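NANS (YJHS), A 9-O-acetyl N-acetylneuraminic acid esterase (Escherichia coli O157:H7 EDL933, PDB 3PT5) probably removes the 9-O-acetyl group from 9-O-acetyl-N-acetylneuraminic acid, an esterase activity that lets the bacterium grow on this host-derived sialic acid. Local coordinates at residues I126-C130 against D166-T171. Residues are numbered along the deposited sequence; the frame is centred on the assembly and turned at random.
Sequences IVPCC and DLVSRT
Lay segment 166-171 of helix 162-176 nearly antiparallel to segment 126-130 of strand 122-130: the segment axes make 169° and approach to 8.7 Å. Ile126 to Pro128 are extended; Cys129 departs to psi 46°. The register puts Val127 CA 6.4 Å from Thr171 CA and Cys129 CA 5.8 Å from Leu167 CA. Strand alternation turns Val127 and Cys129 toward the helix, while the CA-to-CB bonds of Pro128 and Cys130 point away. The contact buries 282 Å². Val127 (chi1 t) sets CG1 3.4 Å from Arg170 CB; Cys129 (chi1 m) brings SG to 3.9 Å from Leu167 CA. Polar contacts centre on Arg170 (m, t, p, chi4 74°), its NE 3.6 Å from Cys129 SG: NH2 donates to Pro128 O at 3.0 Å, and NE adds a weak bond to that oxygen at 3.3 Å. Leu55 O also accepts from NH2. Asp166 OD1 makes a long salt bridge, 3.8 Å, to Arg170 NE, while its OD2 pairs with Arg57. Thr171 OG1 donates to Leu167 O at 2.8 Å, within the helix, and also bonds Thr25 OG1. Helix 162-176 leads from strand 122-130 over strand 20-28 to parallel strand 182-189, a beta-alpha-beta crossover of the alpha/beta/alpha SGNH hydrolase fold.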
ATOM      1  N   ILE A 126       8.633   2.946   5.359  1.00 10.99           N
ATOM      2  CA  ILE A 126       7.640   2.792   4.293  1.00 11.70           C
ATOM      3  C   ILE A 126       7.297   4.174   3.720  1.00 11.46           C
ATOM      4  O   ILE A 126       7.194   5.147   4.467  1.00 11.84           O
ATOM      5  CB  ILE A 126       6.354   2.118   4.861  1.00 10.91           C
ATOM      6  CG1 ILE A 126       6.655   0.679   5.339  1.00 11.78           C
ATOM      7  CG2 ILE A 126       5.186   2.152   3.878  1.00 12.01           C
ATOM      8  CD1 ILE A 126       7.447  -0.203   4.422  1.00 13.26           C
ATOM      9  N   VAL A 127       7.153   4.238   2.398  1.00 11.22           N
ATOM     10  CA  VAL A 127       6.768   5.456   1.690  1.00 11.06           C
ATOM     11  C   VAL A 127       5.338   5.243   1.094  1.00 10.84           C
ATOM     12  O   VAL A 127       5.194   4.702   0.018  1.00 10.77           O
ATOM     13  CB  VAL A 127       7.807   5.855   0.583  1.00 10.55           C
ATOM     14  CG1 VAL A 127       7.432   7.193  -0.081  1.00 11.74           C
ATOM     15  CG2 VAL A 127       9.226   5.930   1.174  1.00 10.57           C
ATOM     16  N   PRO A 128       4.288   5.647   1.855  1.00 10.83           N
ATOM     17  CA  PRO A 128       2.923   5.360   1.420  1.00 10.57           C
ATOM     18  C   PRO A 128       2.436   6.396   0.411  1.00 11.25           C
ATOM     19  O   PRO A 128       2.349   7.597   0.728  1.00 11.82           O
ATOM     20  CB  PRO A 128       2.118   5.336   2.742  1.00 10.24           C
ATOM     21  CG  PRO A 128       2.925   6.125   3.699  1.00 11.55           C
ATOM     22  CD  PRO A 128       4.336   6.240   3.204  1.00 11.67           C
ATOM     23  N   CYS A 129       2.131   5.898  -0.791  1.00 11.25           N
ATOM     24  CA  CYS A 129       1.665   6.723  -1.913  1.00 11.54           C
ATOM     25  C   CYS A 129       0.453   6.141  -2.624  1.00 11.97           C
ATOM     26  O   CYS A 129       0.450   6.080  -3.842  1.00 14.06           O
ATOM     27  CB  CYS A 129       2.807   6.948  -2.915  1.00 11.43           C
ATOM     28  SG  CYS A 129       4.296   7.651  -2.191  1.00 16.18           S
ATOM     29  N   CYS A 130      -0.551   5.698  -1.858  1.00 11.20           N
ATOM     30  CA  CYS A 130      -1.739   5.083  -2.450  1.00 11.64           C
ATOM     31  C   CYS A 130      -2.920   6.024  -2.453  1.00 11.50           C
ATOM     32  O   CYS A 130      -3.010   6.941  -1.630  1.00 11.85           O
ATOM     33  CB  CYS A 130      -2.121   3.835  -1.667  1.00 10.54           C
ATOM     34  SG  CYS A 130      -0.793   2.656  -1.400  1.00 13.17           S
ATOM     35  N   ASP A 166       4.169  12.642  -6.564  1.00 15.94           N
ATOM     36  CA  ASP A 166       4.127  12.310  -5.144  1.00 15.71           C
ATOM     37  C   ASP A 166       4.924  11.017  -4.916  1.00 14.42           C
ATOM     38  O   ASP A 166       5.740  10.940  -3.995  1.00 14.66           O
ATOM     39  CB  ASP A 166       2.648  12.182  -4.741  1.00 16.20           C
ATOM     40  CG  ASP A 166       2.431  12.059  -3.234  1.00 18.51           C
ATOM     41  OD1 ASP A 166       2.500  10.919  -2.723  1.00 19.05           O
ATOM     42  OD2 ASP A 166       2.142  13.083  -2.552  1.00 18.28           O
ATOM     43  N   LEU A 167       4.707  10.036  -5.782  1.00 14.14           N
ATOM     44  CA  LEU A 167       5.444   8.777  -5.757  1.00 14.15           C
ATOM     45  C   LEU A 167       6.961   8.978  -5.881  1.00 14.66           C
ATOM     46  O   LEU A 167       7.732   8.445  -5.079  1.00 14.13           O
ATOM     47  CB  LEU A 167       4.932   7.873  -6.877  1.00 14.42           C
ATOM     48  CG  LEU A 167       5.627   6.546  -7.136  1.00 14.23           C
ATOM     49  CD1 LEU A 167       5.397   5.598  -5.978  1.00 17.63           C
ATOM     50  CD2 LEU A 167       5.117   5.964  -8.427  1.00 16.74           C
ATOM     51  N   VAL A 168       7.372   9.748  -6.887  1.00 15.32           N
ATOM     52  CA  VAL A 168       8.799  10.014  -7.146  1.00 16.62           C
ATOM     53  C   VAL A 168       9.403  10.914  -6.067  1.00 16.71           C
ATOM     54  O   VAL A 168      10.457  10.601  -5.501  1.00 17.03           O
ATOM     55  CB  VAL A 168       9.009  10.578  -8.583  1.00 16.57           C
ATOM     56  CG1 VAL A 168      10.382  11.287  -8.737  1.00 19.13           C
ATOM     57  CG2 VAL A 168       8.918   9.467  -9.576  1.00 17.03           C
ATOM     58  N   SER A 169       8.698  11.995  -5.743  1.00 16.52           N
ATOM     59  CA  SER A 169       9.177  12.976  -4.786  1.00 18.01           C
ATOM     60  C   SER A 169       9.343  12.403  -3.384  1.00 17.00           C
ATOM     61  O   SER A 169      10.370  12.664  -2.727  1.00 17.92           O
ATOM     62  CB  SER A 169       8.278  14.218  -4.808  1.00 18.23           C
ATOM     63  OG  SER A 169       7.925  14.609  -3.492  1.00 25.30           O
ATOM     64  N   ARG A 170       8.384  11.584  -2.940  1.00 14.98           N
ATOM     65  CA  ARG A 170       8.470  10.955  -1.623  1.00 15.11           C
ATOM     66  C   ARG A 170       9.525   9.846  -1.562  1.00 14.64           C
ATOM     67  O   ARG A 170      10.192   9.702  -0.557  1.00 15.29           O
ATOM     68  CB  ARG A 170       7.107  10.417  -1.185  1.00 14.29           C
ATOM     69  CG  ARG A 170       6.243  11.503  -0.673  1.00 16.02           C
ATOM     70  CD  ARG A 170       4.817  11.112  -0.597  1.00 16.19           C
ATOM     71  NE  ARG A 170       4.423  10.171   0.446  1.00 13.90           N
ATOM     72  CZ  ARG A 170       4.316  10.436   1.742  1.00 12.79           C
ATOM     73  NH1 ARG A 170       4.764  11.584   2.270  1.00 13.59           N
ATOM     74  NH2 ARG A 170       3.813   9.517   2.530  1.00 11.21           N
ATOM     75  N   THR A 171       9.657   9.067  -2.634  1.00 13.97           N
ATOM     76  CA  THR A 171      10.697   8.036  -2.678  1.00 15.05           C
ATOM     77  C   THR A 171      12.084   8.672  -2.623  1.00 15.97           C
ATOM     78  O   THR A 171      12.965   8.209  -1.871  1.00 14.81           O
ATOM     79  CB  THR A 171      10.545   7.140  -3.917  1.00 14.81           C
ATOM     80  OG1 THR A 171       9.284   6.475  -3.838  1.00 14.67           O
ATOM     81  CG2 THR A 171      11.659   6.074  -3.989  1.00 16.35           C
TER